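Local structure of hypothetical protein (Bacteroides ovatus, 4EPS) at residues L48-I56 / T102-F110. The protein is probably a component of the fimbrium tip, part of the filamentous surface appendages that mediate cell adhesion and biofilm formation. Numbering follows the deposited sequence.
Sequences LFAVKDGAI and TDLIGDDFF
F49 and F109 meet in an edge-to-face (T-shaped) pair where a loop meets a β-hairpin of the fimbrillin-like region, an example of packing largely through apolar side chains. The hairpin turns through a type I' turn from K52 to A55, and no hydrogen bond joins 48-56 to 102-110. Among the aromatic contacts, the F109 ring presents its CE2 edge to one face of F49, centroids 5.4 Å apart and planes at 70°. F110 meets F49 obliquely, CE1 to CE1 at 3.9 Å, completing a three-ring cluster that Y89 and Y91 extend. A CH-π contact adds to these, T102 CG2 lying over the F49 face 4.2 Å from its centroid. Without the F49 ring, as with an alanine here, the F109 edge and the T102 methyl would probably lose the face they pack on. Apolar contacts continue toward the turn: with V51 CG1 anti to the backbone N (chi1 176°), both methyls meet L104 CD2, CG1 at 3.7 Å, and CG2 also reaches F109 CE1. I56 CD1 packs near T102 OG1 and F109 CZ. Within the loop, D103 OD1 accepts from I105 N and G106 N on one face of its carboxylate, the G106 bond nearly straight at 170°.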
ATOM      1  N   LEU A  48      -1.142  22.365 -54.803  1.00 28.05           N
ATOM      2  CA  LEU A  48      -0.699  21.375 -55.784  1.00 28.87           C
ATOM      3  C   LEU A  48      -0.020  22.035 -56.998  1.00 32.91           C
ATOM      4  O   LEU A  48      -0.506  23.051 -57.499  1.00 32.79           O
ATOM      5  CB  LEU A  48      -1.933  20.570 -56.239  1.00 29.96           C
ATOM      6  CG  LEU A  48      -1.713  19.467 -57.293  1.00 37.39           C
ATOM      7  CD1 LEU A  48      -0.866  18.330 -56.738  1.00 37.51           C
ATOM      8  CD2 LEU A  48      -3.027  18.893 -57.754  1.00 39.75           C
ATOM      9  N   PHE A  49       1.049  21.394 -57.508  1.00 29.08           N
ATOM     10  CA  PHE A  49       1.775  21.787 -58.723  1.00 29.17           C
ATOM     11  C   PHE A  49       1.929  20.606 -59.677  1.00 33.81           C
ATOM     12  O   PHE A  49       2.181  19.480 -59.232  1.00 32.12           O
ATOM     13  CB  PHE A  49       3.181  22.309 -58.389  1.00 30.14           C
ATOM     14  CG  PHE A  49       3.239  23.597 -57.609  1.00 31.41           C
ATOM     15  CD1 PHE A  49       3.233  23.587 -56.215  1.00 31.99           C
ATOM     16  CD2 PHE A  49       3.391  24.822 -58.265  1.00 33.77           C
ATOM     17  CE1 PHE A  49       3.314  24.782 -55.492  1.00 32.79           C
ATOM     18  CE2 PHE A  49       3.483  26.015 -57.541  1.00 36.20           C
ATOM     19  CZ  PHE A  49       3.436  25.991 -56.161  1.00 34.04           C
ATOM     20  N   ALA A  50       1.838  20.872 -60.986  1.00 31.13           N
ATOM     21  CA  ALA A  50       2.089  19.885 -62.033  1.00 30.97           C
ATOM     22  C   ALA A  50       3.186  20.438 -62.927  1.00 36.35           C
ATOM     23  O   ALA A  50       3.061  21.563 -63.435  1.00 36.12           O
ATOM     24  CB  ALA A  50       0.824  19.601 -62.836  1.00 31.75           C
ATOM     25  N   VAL A  51       4.281  19.683 -63.073  1.00 32.23           N
ATOM     26  CA  VAL A  51       5.417  20.106 -63.893  1.00 32.36           C
ATOM     27  C   VAL A  51       5.476  19.192 -65.118  1.00 37.91           C
ATOM     28  O   VAL A  51       5.563  17.971 -64.983  1.00 35.91           O
ATOM     29  CB  VAL A  51       6.727  20.116 -63.067  1.00 35.60           C
ATOM     30  CG1 VAL A  51       7.938  20.461 -63.924  1.00 35.71           C
ATOM     31  CG2 VAL A  51       6.615  21.088 -61.892  1.00 35.22           C
ATOM     32  N   LYS A  52       5.426  19.799 -66.310  1.00 36.40           N
ATOM     33  CA  LYS A  52       5.505  19.092 -67.585  1.00 37.03           C
ATOM     34  C   LYS A  52       6.640  19.725 -68.399  1.00 44.24           C
ATOM     35  O   LYS A  52       6.663  20.948 -68.560  1.00 43.49           O
ATOM     36  CB  LYS A  52       4.155  19.189 -68.320  1.00 39.08           C
ATOM     37  CG  LYS A  52       4.006  18.271 -69.524  1.00 44.21           C
ATOM     38  CD  LYS A  52       3.083  18.893 -70.562  1.00 52.80           C
ATOM     39  CE  LYS A  52       2.198  17.928 -71.333  1.00 55.64           C
ATOM     40  NZ  LYS A  52       2.877  16.657 -71.720  1.00 48.03           N
ATOM     41  N   ASP A  53       7.609  18.897 -68.838  1.00 42.88           N
ATOM     42  CA  ASP A  53       8.775  19.277 -69.654  1.00 44.45           C
ATOM     43  C   ASP A  53       9.535  20.508 -69.090  1.00 49.67           C
ATOM     44  O   ASP A  53       9.887  21.419 -69.840  1.00 50.24           O
ATOM     45  CB  ASP A  53       8.340  19.520 -71.120  1.00 46.91           C
ATOM     46  CG  ASP A  53       7.711  18.298 -71.785  1.00 58.63           C
ATOM     47  OD1 ASP A  53       8.362  17.222 -71.799  1.00 60.24           O
ATOM     48  OD2 ASP A  53       6.578  18.421 -72.300  1.00 62.40           O
ATOM     49  N   GLY A  54       9.762  20.513 -67.775  1.00 45.03           N
ATOM     50  CA  GLY A  54      10.515  21.554 -67.079  1.00 44.31           C
ATOM     51  C   GLY A  54       9.802  22.859 -66.797  1.00 46.08           C
ATOM     52  O   GLY A  54      10.456  23.846 -66.462  1.00 46.94           O
ATOM     53  N   ALA A  55       8.466  22.884 -66.905  1.00 40.82           N
ATOM     54  CA  ALA A  55       7.663  24.077 -66.615  1.00 39.89           C
ATOM     55  C   ALA A  55       6.390  23.711 -65.853  1.00 41.47           C
ATOM     56  O   ALA A  55       5.772  22.684 -66.142  1.00 39.06           O
ATOM     57  CB  ALA A  55       7.296  24.799 -67.907  1.00 41.12           C
ATOM     58  N   ILE A  56       5.969  24.587 -64.929  1.00 37.16           N
ATOM     59  CA  ILE A  56       4.722  24.412 -64.193  1.00 36.77           C
ATOM     60  C   ILE A  56       3.553  24.667 -65.152  1.00 42.93           C
ATOM     61  O   ILE A  56       3.568  25.659 -65.887  1.00 43.99           O
ATOM     62  CB  ILE A  56       4.635  25.326 -62.932  1.00 39.20           C
ATOM     63  CG1 ILE A  56       5.844  25.124 -61.988  1.00 38.70           C
ATOM     64  CG2 ILE A  56       3.316  25.097 -62.192  1.00 38.76           C
ATOM     65  CD1 ILE A  56       6.087  26.273 -60.967  1.00 39.50           C
ATOM     66  N   THR A 102       9.547  27.920 -55.589  1.00 34.58           N
ATOM     67  CA  THR A 102       9.777  26.603 -56.195  1.00 34.68           C
ATOM     68  C   THR A 102      11.054  26.623 -57.047  1.00 40.37           C
ATOM     69  O   THR A 102      11.477  27.689 -57.488  1.00 40.18           O
ATOM     70  CB  THR A 102       8.555  26.139 -57.004  1.00 41.42           C
ATOM     71  OG1 THR A 102       8.308  27.079 -58.037  1.00 37.96           O
ATOM     72  CG2 THR A 102       7.293  25.978 -56.134  1.00 35.88           C
ATOM     73  N   ASP A 103      11.670  25.446 -57.252  1.00 37.41           N
ATOM     74  CA  ASP A 103      12.906  25.297 -58.025  1.00 37.66           C
ATOM     75  C   ASP A 103      12.780  24.176 -59.054  1.00 43.27           C
ATOM     76  O   ASP A 103      12.728  22.991 -58.696  1.00 41.12           O
ATOM     77  CB  ASP A 103      14.089  25.027 -57.078  1.00 39.35           C
ATOM     78  CG  ASP A 103      15.470  24.931 -57.726  1.00 52.26           C
ATOM     79  OD1 ASP A 103      15.600  25.290 -58.913  1.00 50.47           O
ATOM     80  OD2 ASP A 103      16.431  24.552 -57.020  1.00 60.72           O
ATOM     81  N   LEU A 104      12.778  24.553 -60.340  1.00 43.31           N
ATOM     82  CA  LEU A 104      12.677  23.601 -61.450  1.00 44.77           C
ATOM     83  C   LEU A 104      14.048  23.046 -61.877  1.00 52.03           C
ATOM     84  O   LEU A 104      14.099  21.977 -62.482  1.00 51.40           O
ATOM     85  CB  LEU A 104      11.994  24.266 -62.662  1.00 45.04           C
ATOM     86  CG  LEU A 104      10.540  24.697 -62.473  1.00 49.22           C
ATOM     87  CD1 LEU A 104      10.152  25.753 -63.508  1.00 49.50           C
ATOM     88  CD2 LEU A 104       9.601  23.507 -62.549  1.00 50.12           C
ATOM     89  N   ILE A 105      15.147  23.761 -61.563  1.00 51.73           N
ATOM     90  CA  ILE A 105      16.506  23.376 -61.970  1.00 53.28           C
ATOM     91  C   ILE A 105      17.077  22.328 -61.004  1.00 59.40           C
ATOM     92  O   ILE A 105      17.473  21.252 -61.461  1.00 60.14           O
ATOM     93  CB  ILE A 105      17.429  24.624 -62.148  1.00 57.22           C
ATOM     94  CG1 ILE A 105      16.991  25.457 -63.378  1.00 58.27           C
ATOM     95  CG2 ILE A 105      18.919  24.241 -62.277  1.00 58.19           C
ATOM     96  CD1 ILE A 105      16.195  26.727 -63.057  1.00 66.70           C
ATOM     97  N   GLY A 106      17.080  22.632 -59.701  1.00 55.38           N
ATOM     98  CA  GLY A 106      17.579  21.742 -58.657  1.00 54.37           C
ATOM     99  C   GLY A 106      16.799  20.451 -58.487  1.00 57.11           C
ATOM    100  O   GLY A 106      15.738  20.274 -59.096  1.00 57.36           O
ATOM    101  N   ASP A 107      17.330  19.541 -57.635  1.00 51.66           N
ATOM    102  CA  ASP A 107      16.704  18.239 -57.393  0.50 50.58           C
ATOM    103  C   ASP A 107      15.653  18.307 -56.254  1.00 52.00           C
ATOM    104  O   ASP A 107      14.998  17.297 -55.955  1.00 52.09           O
ATOM    105  CB  ASP A 107      17.778  17.170 -57.103  0.50 52.81           C
ATOM    106  CG  ASP A 107      18.829  17.036 -58.197  0.50 64.32           C
ATOM    107  OD1 ASP A 107      18.459  16.676 -59.341  0.50 64.49           O
ATOM    108  OD2 ASP A 107      20.020  17.297 -57.911  0.50 70.34           O
ATOM    109  N   ASP A 108      15.456  19.501 -55.652  1.00 42.94           N
ATOM    110  CA  ASP A 108      14.459  19.706 -54.593  1.00 39.40           C
ATOM    111  C   ASP A 108      13.516  20.838 -55.011  1.00 37.49           C
ATOM    112  O   ASP A 108      13.851  22.016 -54.866  1.00 34.52           O
ATOM    113  CB  ASP A 108      15.150  19.991 -53.240  1.00 40.70           C
ATOM    114  CG  ASP A 108      14.224  20.306 -52.065  1.00 44.27           C
ATOM    115  OD1 ASP A 108      12.988  20.110 -52.200  1.00 42.70           O
ATOM    116  OD2 ASP A 108      14.726  20.779 -51.033  1.00 48.37           O
ATOM    117  N   PHE A 109      12.317  20.475 -55.523  1.00 32.38           N
ATOM    118  CA  PHE A 109      11.344  21.457 -56.021  1.00 31.22           C
ATOM    119  C   PHE A 109      10.945  22.520 -54.982  1.00 33.26           C
ATOM    120  O   PHE A 109      10.656  23.646 -55.370  1.00 32.96           O
ATOM    121  CB  PHE A 109      10.086  20.745 -56.527  1.00 31.84           C
ATOM    122  CG  PHE A 109       9.035  21.615 -57.186  1.00 32.23           C
ATOM    123  CD1 PHE A 109       9.205  22.076 -58.490  1.00 34.14           C
ATOM    124  CD2 PHE A 109       7.843  21.910 -56.532  1.00 32.29           C
ATOM    125  CE1 PHE A 109       8.222  22.852 -59.111  1.00 35.28           C
ATOM    126  CE2 PHE A 109       6.842  22.657 -57.165  1.00 35.02           C
ATOM    127  CZ  PHE A 109       7.035  23.121 -58.456  1.00 34.26           C
ATOM    128  N   PHE A 110      10.871  22.160 -53.683  1.00 29.35           N
ATOM    129  CA  PHE A 110      10.455  23.139 -52.677  1.00 28.69           C
ATOM    130  C   PHE A 110      11.638  23.704 -51.837  1.00 34.90           C
ATOM    131  O   PHE A 110      11.407  24.285 -50.769  1.00 32.40           O
ATOM    132  CB  PHE A 110       9.397  22.523 -51.750  1.00 28.75           C
ATOM    133  CG  PHE A 110       8.073  22.213 -52.422  1.00 28.18           C
ATOM    134  CD1 PHE A 110       7.198  23.237 -52.784  1.00 30.05           C
ATOM    135  CD2 PHE A 110       7.672  20.897 -52.624  1.00 26.94           C
ATOM    136  CE1 PHE A 110       5.949  22.948 -53.357  1.00 29.57           C
ATOM    137  CE2 PHE A 110       6.428  20.605 -53.201  1.00 28.48           C
ATOM    138  CZ  PHE A 110       5.570  21.631 -53.551  1.00 27.20           C
TER